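Side-chain contacts in inositol dehydrogenase (Lactobacillus casei, PDB 4MKX), which probably oxidises scyllo-inositol with NAD as coenzyme, as a four-subunit member of the Gfo/Idh/MocA dehydrogenase family: residues D201-F206 with A247-G252; H260-I265 with M271-Q276; P294-Q297 with E301-A304. All coordinates share one frame; numbering follows the deposited sequence.

Contact 1. Residues D201-F206 with A247-G252; sequences DVIRWF and AILVAG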
loop_
_atom_site.group_PDB
_atom_site.type_symbol
_atom_site.label_atom_id
_atom_site.label_comp_id
_atom_site.label_asym_id
_atom_site.label_seq_id
_atom_site.Cartn_x
_atom_site.Cartn_y
_atom_site.Cartn_z
ATOM N N ASP A 201 -3.343 -25.400 11.754
ATOM C CA ASP A 201 -1.994 -25.509 12.271
ATOM C C ASP A 201 -1.364 -24.162 12.629
ATOM O O ASP A 201 -0.686 -24.026 13.652
ATOM C CB ASP A 201 -1.116 -26.253 11.276
ATOM C CG ASP A 201 0.256 -26.518 11.829
ATOM O OD1 ASP A 201 0.364 -27.350 12.768
ATOM O OD2 ASP A 201 1.221 -25.878 11.347
ATOM N N VAL A 202 -1.592 -23.152 11.791
ATOM C CA VAL A 202 -1.094 -21.818 12.079
ATOM C C VAL A 202 -1.640 -21.280 13.405
ATOM O O VAL A 202 -0.899 -20.701 14.192
ATOM C CB VAL A 202 -1.419 -20.834 10.910
ATOM C CG1 VAL A 202 -1.590 -19.419 11.403
ATOM C CG2 VAL A 202 -0.342 -20.915 9.842
ATOM N N ILE A 203 -2.921 -21.499 13.650
ATOM C CA ILE A 203 -3.544 -21.054 14.888
ATOM C C ILE A 203 -2.888 -21.725 16.104
ATOM O O ILE A 203 -2.471 -21.047 17.063
ATOM C CB ILE A 203 -5.053 -21.292 14.827
ATOM C CG1 ILE A 203 -5.672 -20.276 13.865
ATOM C CG2 ILE A 203 -5.693 -21.143 16.204
ATOM C CD1 ILE A 203 -7.008 -20.696 13.303
ATOM N N ARG A 204 -2.723 -23.043 16.029
ATOM C CA ARG A 204 -2.097 -23.785 17.118
ATOM C C ARG A 204 -0.643 -23.381 17.305
ATOM O O ARG A 204 -0.176 -23.220 18.430
ATOM C CB ARG A 204 -2.214 -25.297 16.880
ATOM C CG ARG A 204 -3.659 -25.820 16.830
ATOM C CD ARG A 204 -3.719 -27.334 16.635
ATOM N NE ARG A 204 -3.103 -28.029 17.760
ATOM C CZ ARG A 204 -1.910 -28.618 17.711
ATOM N NH1 ARG A 204 -1.201 -28.610 16.586
ATOM N NH2 ARG A 204 -1.425 -29.208 18.792
ATOM N N TRP A 205 0.064 -23.197 16.189
ATOM C CA TRP A 205 1.474 -22.834 16.205
ATOM C C TRP A 205 1.691 -21.481 16.876
ATOM O O TRP A 205 2.553 -21.341 17.747
ATOM C CB TRP A 205 2.020 -22.837 14.764
ATOM C CG TRP A 205 3.464 -22.494 14.592
ATOM C CD1 TRP A 205 4.521 -22.985 15.307
ATOM C CD2 TRP A 205 4.025 -21.622 13.598
ATOM N NE1 TRP A 205 5.701 -22.453 14.834
ATOM C CE2 TRP A 205 5.425 -21.620 13.783
ATOM C CE3 TRP A 205 3.480 -20.848 12.574
ATOM C CZ2 TRP A 205 6.284 -20.856 12.987
ATOM C CZ3 TRP A 205 4.336 -20.089 11.785
ATOM C CH2 TRP A 205 5.725 -20.106 11.995
ATOM N N PHE A 206 0.899 -20.483 16.491
ATOM C CA PHE A 206 1.092 -19.138 17.032
ATOM C C PHE A 206 0.692 -19.016 18.500
ATOM O O PHE A 206 1.335 -18.286 19.247
ATOM C CB PHE A 206 0.322 -18.095 16.204
ATOM C CG PHE A 206 1.096 -17.567 15.039
ATOM C CD1 PHE A 206 1.955 -16.492 15.194
ATOM C CD2 PHE A 206 0.975 -18.150 13.787
ATOM C CE1 PHE A 206 2.687 -16.004 14.118
ATOM C CE2 PHE A 206 1.705 -17.666 12.705
ATOM C CZ PHE A 206 2.558 -16.596 12.872
ATOM N N ALA A 247 -10.955 -17.319 17.023
ATOM C CA ALA A 247 -10.382 -17.489 15.692
ATOM C C ALA A 247 -11.476 -17.486 14.649
ATOM O O ALA A 247 -12.587 -17.943 14.885
ATOM C CB ALA A 247 -9.557 -18.770 15.597
ATOM N N ILE A 248 -11.147 -16.934 13.489
ATOM C CA ILE A 248 -12.073 -16.851 12.376
ATOM C C ILE A 248 -11.398 -17.485 11.178
ATOM O O ILE A 248 -10.234 -17.185 10.896
ATOM C CB ILE A 248 -12.365 -15.380 12.041
ATOM C CG1 ILE A 248 -13.094 -14.717 13.208
ATOM C CG2 ILE A 248 -13.204 -15.272 10.774
ATOM C CD1 ILE A 248 -13.278 -13.245 13.042
ATOM N N LEU A 249 -12.099 -18.379 10.488
ATOM C CA LEU A 249 -11.554 -18.970 9.268
ATOM C C LEU A 249 -12.450 -18.666 8.087
ATOM O O LEU A 249 -13.662 -18.645 8.220
ATOM C CB LEU A 249 -11.459 -20.489 9.396
ATOM C CG LEU A 249 -10.518 -21.061 10.439
ATOM C CD1 LEU A 249 -10.505 -22.581 10.309
ATOM C CD2 LEU A 249 -9.128 -20.488 10.250
ATOM N N VAL A 250 -11.851 -18.442 6.924
ATOM C CA VAL A 250 -12.619 -18.458 5.685
ATOM C C VAL A 250 -11.854 -19.344 4.717
ATOM O O VAL A 250 -10.633 -19.258 4.620
ATOM C CB VAL A 250 -12.820 -17.057 5.080
ATOM C CG1 VAL A 250 -13.414 -17.180 3.680
ATOM C CG2 VAL A 250 -13.746 -16.225 5.946
ATOM N N ALA A 251 -12.570 -20.236 4.044
ATOM C CA ALA A 251 -11.970 -21.126 3.058
ATOM C C ALA A 251 -12.804 -21.012 1.804
ATOM O O ALA A 251 -14.019 -20.849 1.863
ATOM C CB ALA A 251 -11.958 -22.556 3.550
ATOM N N GLY A 252 -12.161 -21.096 0.654
ATOM C CA GLY A 252 -12.913 -20.959 -0.561
ATOM C C GLY A 252 -12.151 -21.490 -1.740
ATOM O O GLY A 252 -10.955 -21.776 -1.649
#
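Ile-203 reaches from its helix to Ala-247 and Leu-249 on the strand; between these two segments the helix meets the strand through this one aliphatic side chain. The terminal methyl does the touching: Ile-203 CD1 lies 3.7 Å from Leu-249 CD2. On the other strand residue the same methyl meets the methyl of the alanine, with CD1 of Ile-203 3.9 Å from CB of Ala-247. With CG1 anti to the carbonyl carbon (chi1 -73°) and the chain extended beyond it (chi2 158°), CD1 points at the sheet. Leu-249 offers its CD2 branch, and the two side chains meet at a slant. This apolar cluster is buried but small, about 108 Å² of surface summed over both segments. Away from the sheet the helix is more open: Arg-204 on its flank and Trp-205 on its far side are partly exposed, and Arg-204 turns to Glu-210 and Asp-330 in salt bridges. On the strand, Ile-248 points away and packs on Ile-248 of the second subunit. Helix 197-207 thus covers one face of the mixed sheet, where Ile-203 also rests on Ile-165 of strand 162-172 and on Met-239 and Leu-241 of strand 234-241, the two neighbours of strand 246-252.

Contact 2. Residues H260-I265 with M271-Q276; sequences HVETEI and MLRIAQ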
loop_
_atom_site.group_PDB
_atom_site.type_symbol
_atom_site.label_atom_id
_atom_site.label_comp_id
_atom_site.label_asym_id
_atom_site.label_seq_id
_atom_site.Cartn_x
_atom_site.Cartn_y
_atom_site.Cartn_z
ATOM N N HIS A 260 -5.413 -16.444 -2.466
ATOM C CA HIS A 260 -5.475 -15.549 -1.314
ATOM C C HIS A 260 -5.274 -16.332 -0.032
ATOM O O HIS A 260 -6.175 -17.032 0.424
ATOM C CB HIS A 260 -6.797 -14.791 -1.251
ATOM C CG HIS A 260 -6.811 -13.706 -0.217
ATOM N ND1 HIS A 260 -6.680 -12.370 -0.535
ATOM C CD2 HIS A 260 -6.908 -13.760 1.133
ATOM C CE1 HIS A 260 -6.729 -11.647 0.568
ATOM N NE2 HIS A 260 -6.871 -12.465 1.597
ATOM N N VAL A 261 -4.082 -16.219 0.537
ATOM C CA VAL A 261 -3.783 -16.807 1.841
ATOM C C VAL A 261 -3.289 -15.677 2.726
ATOM O O VAL A 261 -2.277 -15.035 2.439
ATOM C CB VAL A 261 -2.736 -17.918 1.741
ATOM C CG1 VAL A 261 -2.284 -18.355 3.118
ATOM C CG2 VAL A 261 -3.335 -19.113 1.017
ATOM N N GLU A 262 -4.039 -15.405 3.778
ATOM C CA GLU A 262 -3.814 -14.226 4.594
ATOM C C GLU A 262 -4.051 -14.643 6.034
ATOM O O GLU A 262 -4.977 -15.402 6.313
ATOM C CB GLU A 262 -4.810 -13.119 4.218
ATOM C CG GLU A 262 -4.717 -11.855 5.097
ATOM C CD GLU A 262 -5.893 -10.934 4.940
ATOM O OE1 GLU A 262 -6.864 -11.307 4.237
ATOM O OE2 GLU A 262 -5.872 -9.826 5.535
ATOM N N THR A 263 -3.193 -14.183 6.941
ATOM C CA THR A 263 -3.390 -14.455 8.362
ATOM C C THR A 263 -3.226 -13.172 9.142
ATOM O O THR A 263 -2.212 -12.485 9.028
ATOM C CB THR A 263 -2.388 -15.499 8.862
ATOM O OG1 THR A 263 -2.586 -16.704 8.119
ATOM C CG2 THR A 263 -2.632 -15.813 10.331
ATOM N N GLU A 264 -4.231 -12.865 9.954
ATOM C CA GLU A 264 -4.251 -11.665 10.768
ATOM C C GLU A 264 -4.186 -12.083 12.226
ATOM O O GLU A 264 -4.899 -12.997 12.647
ATOM C CB GLU A 264 -5.571 -10.940 10.517
ATOM C CG GLU A 264 -5.929 -9.878 11.503
ATOM C CD GLU A 264 -7.314 -9.362 11.229
ATOM O OE1 GLU A 264 -7.457 -8.555 10.286
ATOM O OE2 GLU A 264 -8.269 -9.791 11.912
ATOM N N ILE A 265 -3.325 -11.420 12.993
ATOM C CA ILE A 265 -3.216 -11.702 14.421
ATOM C C ILE A 265 -3.465 -10.399 15.179
ATOM O O ILE A 265 -2.757 -9.410 14.980
ATOM C CB ILE A 265 -1.811 -12.250 14.762
ATOM C CG1 ILE A 265 -1.474 -13.462 13.884
ATOM C CG2 ILE A 265 -1.753 -12.664 16.230
ATOM C CD1 ILE A 265 -0.055 -13.922 14.032
ATOM N N MET A 271 -1.274 -5.442 16.247
ATOM C CA MET A 271 -1.969 -6.260 15.281
ATOM C C MET A 271 -0.993 -6.458 14.134
ATOM O O MET A 271 -0.146 -5.598 13.882
ATOM C CB MET A 271 -3.188 -5.472 14.810
ATOM C CG MET A 271 -4.095 -6.167 13.862
ATOM S SD MET A 271 -5.587 -5.145 13.710
ATOM C CE MET A 271 -6.357 -6.098 12.396
ATOM N N LEU A 272 -1.052 -7.609 13.477
ATOM C CA LEU A 272 -0.286 -7.741 12.251
ATOM C C LEU A 272 -1.053 -8.574 11.249
ATOM O O LEU A 272 -1.942 -9.350 11.619
ATOM C CB LEU A 272 1.106 -8.305 12.520
ATOM C CG LEU A 272 1.192 -9.640 13.221
ATOM C CD1 LEU A 272 1.116 -10.757 12.188
ATOM C CD2 LEU A 272 2.495 -9.776 14.034
ATOM N N ARG A 273 -0.731 -8.371 9.973
ATOM C CA ARG A 273 -1.296 -9.175 8.912
ATOM C C ARG A 273 -0.174 -9.725 8.064
ATOM O O ARG A 273 0.783 -9.033 7.744
ATOM C CB ARG A 273 -2.266 -8.347 8.055
ATOM C CG ARG A 273 -3.530 -7.993 8.800
ATOM C CD ARG A 273 -4.460 -7.144 7.960
ATOM N NE ARG A 273 -5.746 -7.005 8.633
ATOM C CZ ARG A 273 -6.642 -6.067 8.356
ATOM N NH1 ARG A 273 -6.379 -5.159 7.431
ATOM N NH2 ARG A 273 -7.789 -6.028 9.023
ATOM N N ILE A 274 -0.294 -10.996 7.730
ATOM C CA ILE A 274 0.628 -11.647 6.827
ATOM C C ILE A 274 -0.104 -11.766 5.499
ATOM O O ILE A 274 -1.129 -12.435 5.412
ATOM C CB ILE A 274 0.994 -13.027 7.362
ATOM C CG1 ILE A 274 1.572 -12.872 8.772
ATOM C CG2 ILE A 274 1.965 -13.718 6.419
ATOM C CD1 ILE A 274 1.326 -14.063 9.660
ATOM N N ALA A 275 0.414 -11.064 4.488
ATOM C CA ALA A 275 -0.161 -11.013 3.142
ATOM C C ALA A 275 -1.609 -10.545 3.132
ATOM O O ALA A 275 -2.484 -11.204 2.574
ATOM C CB ALA A 275 -0.008 -12.346 2.417
ATOM N N GLN A 276 -1.824 -9.392 3.755
ATOM C CA GLN A 276 -3.074 -8.645 3.667
ATOM C C GLN A 276 -3.619 -8.692 2.245
ATOM O O GLN A 276 -4.819 -8.923 2.031
ATOM C CB GLN A 276 -2.767 -7.210 4.084
ATOM C CG GLN A 276 -3.902 -6.250 4.013
ATOM C CD GLN A 276 -3.576 -4.973 4.736
ATOM O OE1 GLN A 276 -4.046 -4.758 5.841
ATOM N NE2 GLN A 276 -2.771 -4.112 4.114
HETATM O O HOH W 1 -3.333 -12.904 0.633
#
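His-260 begins the contact loosely, its CE1 3.6 Å from Gln-276 O. A water sits over one face of the ring, giving a bond to Ala-275 O and a weak one to Val-261 O, so it bridges the strands where their direct pairing has ended; Val-261 O also touches the methyl of Ala-275. In the ring plane, His-260 NE2 donates a nearly straight 2.9 Å bond to OE1 of Glu-262, an oxygen also salt-bridged to Arg-273 of the second subunit. The other oxygen of Glu-262, OE2, stands 4.2 Å from Arg-273 NE but well out of the guanidinium plane, so only charge links them; its salt bridge goes to Arg-166. Thr-263 forms a hydrogen-bonded pair with Ile-274, the bond from Ile-274 N to Thr-263 O being 2.8 Å, while its hydroxyl meets Tyr-147 and Ser-167. Glu-264 lies alongside Arg-273, which grips a single oxygen side-on: NE and NH2 each reach Glu-264 OE1 at 2.8 Å, the flat groups 19° apart. NH1, donating in the guanidinium plane to Gln-276 OE1, helps fix the group. Glu-264 OE1 also meets Arg-166, and OE2 bonds Tyr-168 of the second subunit, which probably keeps this carboxylate charged. Ile-265 forms a hydrogen-bonded pair with Leu-272, their side chains on the face that also carries Thr-263 and Ile-274, CD1 to CD1 3.8 Å; with CG between backbone N and carbonyl carbon (chi1 57°), the leucine lays CD1 alongside the isoleucine. The whole is an antiparallel beta hairpin whose second strand, outermost within the chain, pairs onward with a strand of the third subunit.

Contact 3. Residues P294-Q297 with E301-A304; sequences PTSQ and ERFA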
loop_
_atom_site.group_PDB
_atom_site.type_symbol
_atom_site.label_atom_id
_atom_site.label_comp_id
_atom_site.label_asym_id
_atom_site.label_seq_id
_atom_site.Cartn_x
_atom_site.Cartn_y
_atom_site.Cartn_z
ATOM N N PRO A 294 0.124 -6.555 -9.070
ATOM C CA PRO A 294 -0.133 -7.933 -9.515
ATOM C C PRO A 294 -0.065 -8.907 -8.339
ATOM O O PRO A 294 0.628 -8.628 -7.360
ATOM C CB PRO A 294 1.010 -8.214 -10.496
ATOM C CG PRO A 294 2.009 -7.092 -10.302
ATOM C CD PRO A 294 1.247 -5.922 -9.781
ATOM N N THR A 295 -0.764 -10.034 -8.438
ATOM C CA THR A 295 -0.879 -10.967 -7.321
ATOM C C THR A 295 -0.272 -12.311 -7.649
ATOM O O THR A 295 -0.136 -12.674 -8.815
ATOM C CB THR A 295 -2.355 -11.227 -6.997
ATOM O OG1 THR A 295 -3.011 -11.674 -8.195
ATOM C CG2 THR A 295 -3.031 -9.953 -6.513
ATOM N N SER A 296 0.098 -13.059 -6.613
ATOM C CA SER A 296 0.490 -14.442 -6.830
ATOM C C SER A 296 -0.754 -15.254 -7.181
ATOM O O SER A 296 -1.861 -14.979 -6.706
ATOM C CB SER A 296 1.260 -15.018 -5.641
ATOM O OG SER A 296 0.737 -14.575 -4.413
ATOM N N GLN A 297 -0.572 -16.251 -8.037
ATOM C CA GLN A 297 -1.706 -16.892 -8.698
ATOM C C GLN A 297 -2.039 -18.274 -8.180
ATOM O O GLN A 297 -3.162 -18.745 -8.347
ATOM C CB GLN A 297 -1.447 -16.980 -10.205
ATOM C CG GLN A 297 -1.470 -15.641 -10.891
ATOM C CD GLN A 297 -2.836 -14.995 -10.811
ATOM O OE1 GLN A 297 -3.815 -15.526 -11.337
ATOM N NE2 GLN A 297 -2.916 -13.858 -10.127
ATOM N N GLU A 301 3.617 -20.891 -6.623
ATOM C CA GLU A 301 4.238 -19.579 -6.704
ATOM C C GLU A 301 4.379 -18.942 -5.310
ATOM O O GLU A 301 5.456 -18.462 -4.940
ATOM C CB GLU A 301 3.425 -18.670 -7.627
ATOM C CG GLU A 301 3.953 -17.249 -7.671
ATOM C CD GLU A 301 3.145 -16.333 -8.570
ATOM O OE1 GLU A 301 3.628 -15.219 -8.856
ATOM O OE2 GLU A 301 2.033 -16.712 -8.990
ATOM N N ARG A 302 3.302 -18.944 -4.536
ATOM C CA ARG A 302 3.314 -18.278 -3.229
ATOM C C ARG A 302 4.265 -18.971 -2.257
ATOM O O ARG A 302 4.978 -18.317 -1.495
ATOM C CB ARG A 302 1.901 -18.258 -2.636
ATOM C CG ARG A 302 1.824 -17.874 -1.147
ATOM C CD ARG A 302 2.260 -16.406 -0.902
ATOM N NE ARG A 302 2.198 -16.102 0.532
ATOM C CZ ARG A 302 3.200 -16.323 1.388
ATOM N NH1 ARG A 302 4.352 -16.836 0.952
ATOM N NH2 ARG A 302 3.051 -16.036 2.685
ATOM N N PHE A 303 4.277 -20.301 -2.271
ATOM C CA PHE A 303 5.014 -21.008 -1.237
ATOM C C PHE A 303 6.260 -21.710 -1.725
ATOM O O PHE A 303 6.765 -22.610 -1.061
ATOM C CB PHE A 303 4.087 -21.963 -0.459
ATOM C CG PHE A 303 3.124 -21.246 0.450
ATOM C CD1 PHE A 303 3.600 -20.516 1.535
ATOM C CD2 PHE A 303 1.751 -21.285 0.213
ATOM C CE1 PHE A 303 2.725 -19.837 2.378
ATOM C CE2 PHE A 303 0.874 -20.614 1.048
ATOM C CZ PHE A 303 1.356 -19.877 2.129
ATOM N N ALA A 304 6.793 -21.251 -2.855
ATOM C CA ALA A 304 8.009 -21.851 -3.400
ATOM C C ALA A 304 9.145 -21.929 -2.391
ATOM O O ALA A 304 9.794 -22.974 -2.245
ATOM C CB ALA A 304 8.452 -21.082 -4.642
#
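Ser-296 and Arg-302 bring the two backbones closest, CA to CA 6.0 Å, where an extended loop passes the short helix 299-302. The extended conformation of Ser-296 (psi 146°) turns the N-H of Gln-297 toward the helix, and the chain bends after it. Glu-301 takes that group: Gln-297 N donates to Glu-301 OE2 at 2.8 Å, well above the carboxylate plane. The glutamate chain is fully extended, with CG anti to its own backbone N (chi1 175°), and this brings the carboxylate back over the loop. On the way it lies against Ser-296, whose CB is 3.7 Å from Glu-301 CD. The other oxygen, OE1, makes a salt bridge with Lys-280, so both oxygens of the carboxylate are engaged. Gln-297 runs beside Glu-301 but bends at chi2 (-64°), which turns the amide away, and NE2 gives a long 3.3 Å bond to Thr-295 O from above the carbonyl plane. Arg-302 comes nearest Ser-296 with CD; its guanidinium goes to Asp-144, with one face over CE1 of Phe-303. At the entry to helix 299-302, then, the third helical residue, Glu-301, is tied twice to the chain just ahead of the helix: its backbone N donates to Asn-298 OD1, and its carboxylate accepts the N-H of Gln-297.

How the contacts relate
Contacts 1 and 2 share the mixed sheet of the C-terminal domain, their centres 11 Å apart, and meet through helix 197-207: Phe-206 CE1 lies 3.4 Å from Ile-265 CD1, and Val-202 packs on Thr-263. Contact 3 lies beyond the hairpin, 15 Å from contact 2 between centres, joined to it by Val-261 CG1 and Phe-303 CZ at 4.1 Å. Contacts 1 and 3 do not touch; their nearest atoms are about 8 Å apart. Contacts 1 and 2 both touch the second subunit, and contacts 2 and 3 the third, so of the three contacts the hairpin is the one that meets both. The structure is the apo form, so no bound coenzyme or substrate marks a distance to the active site.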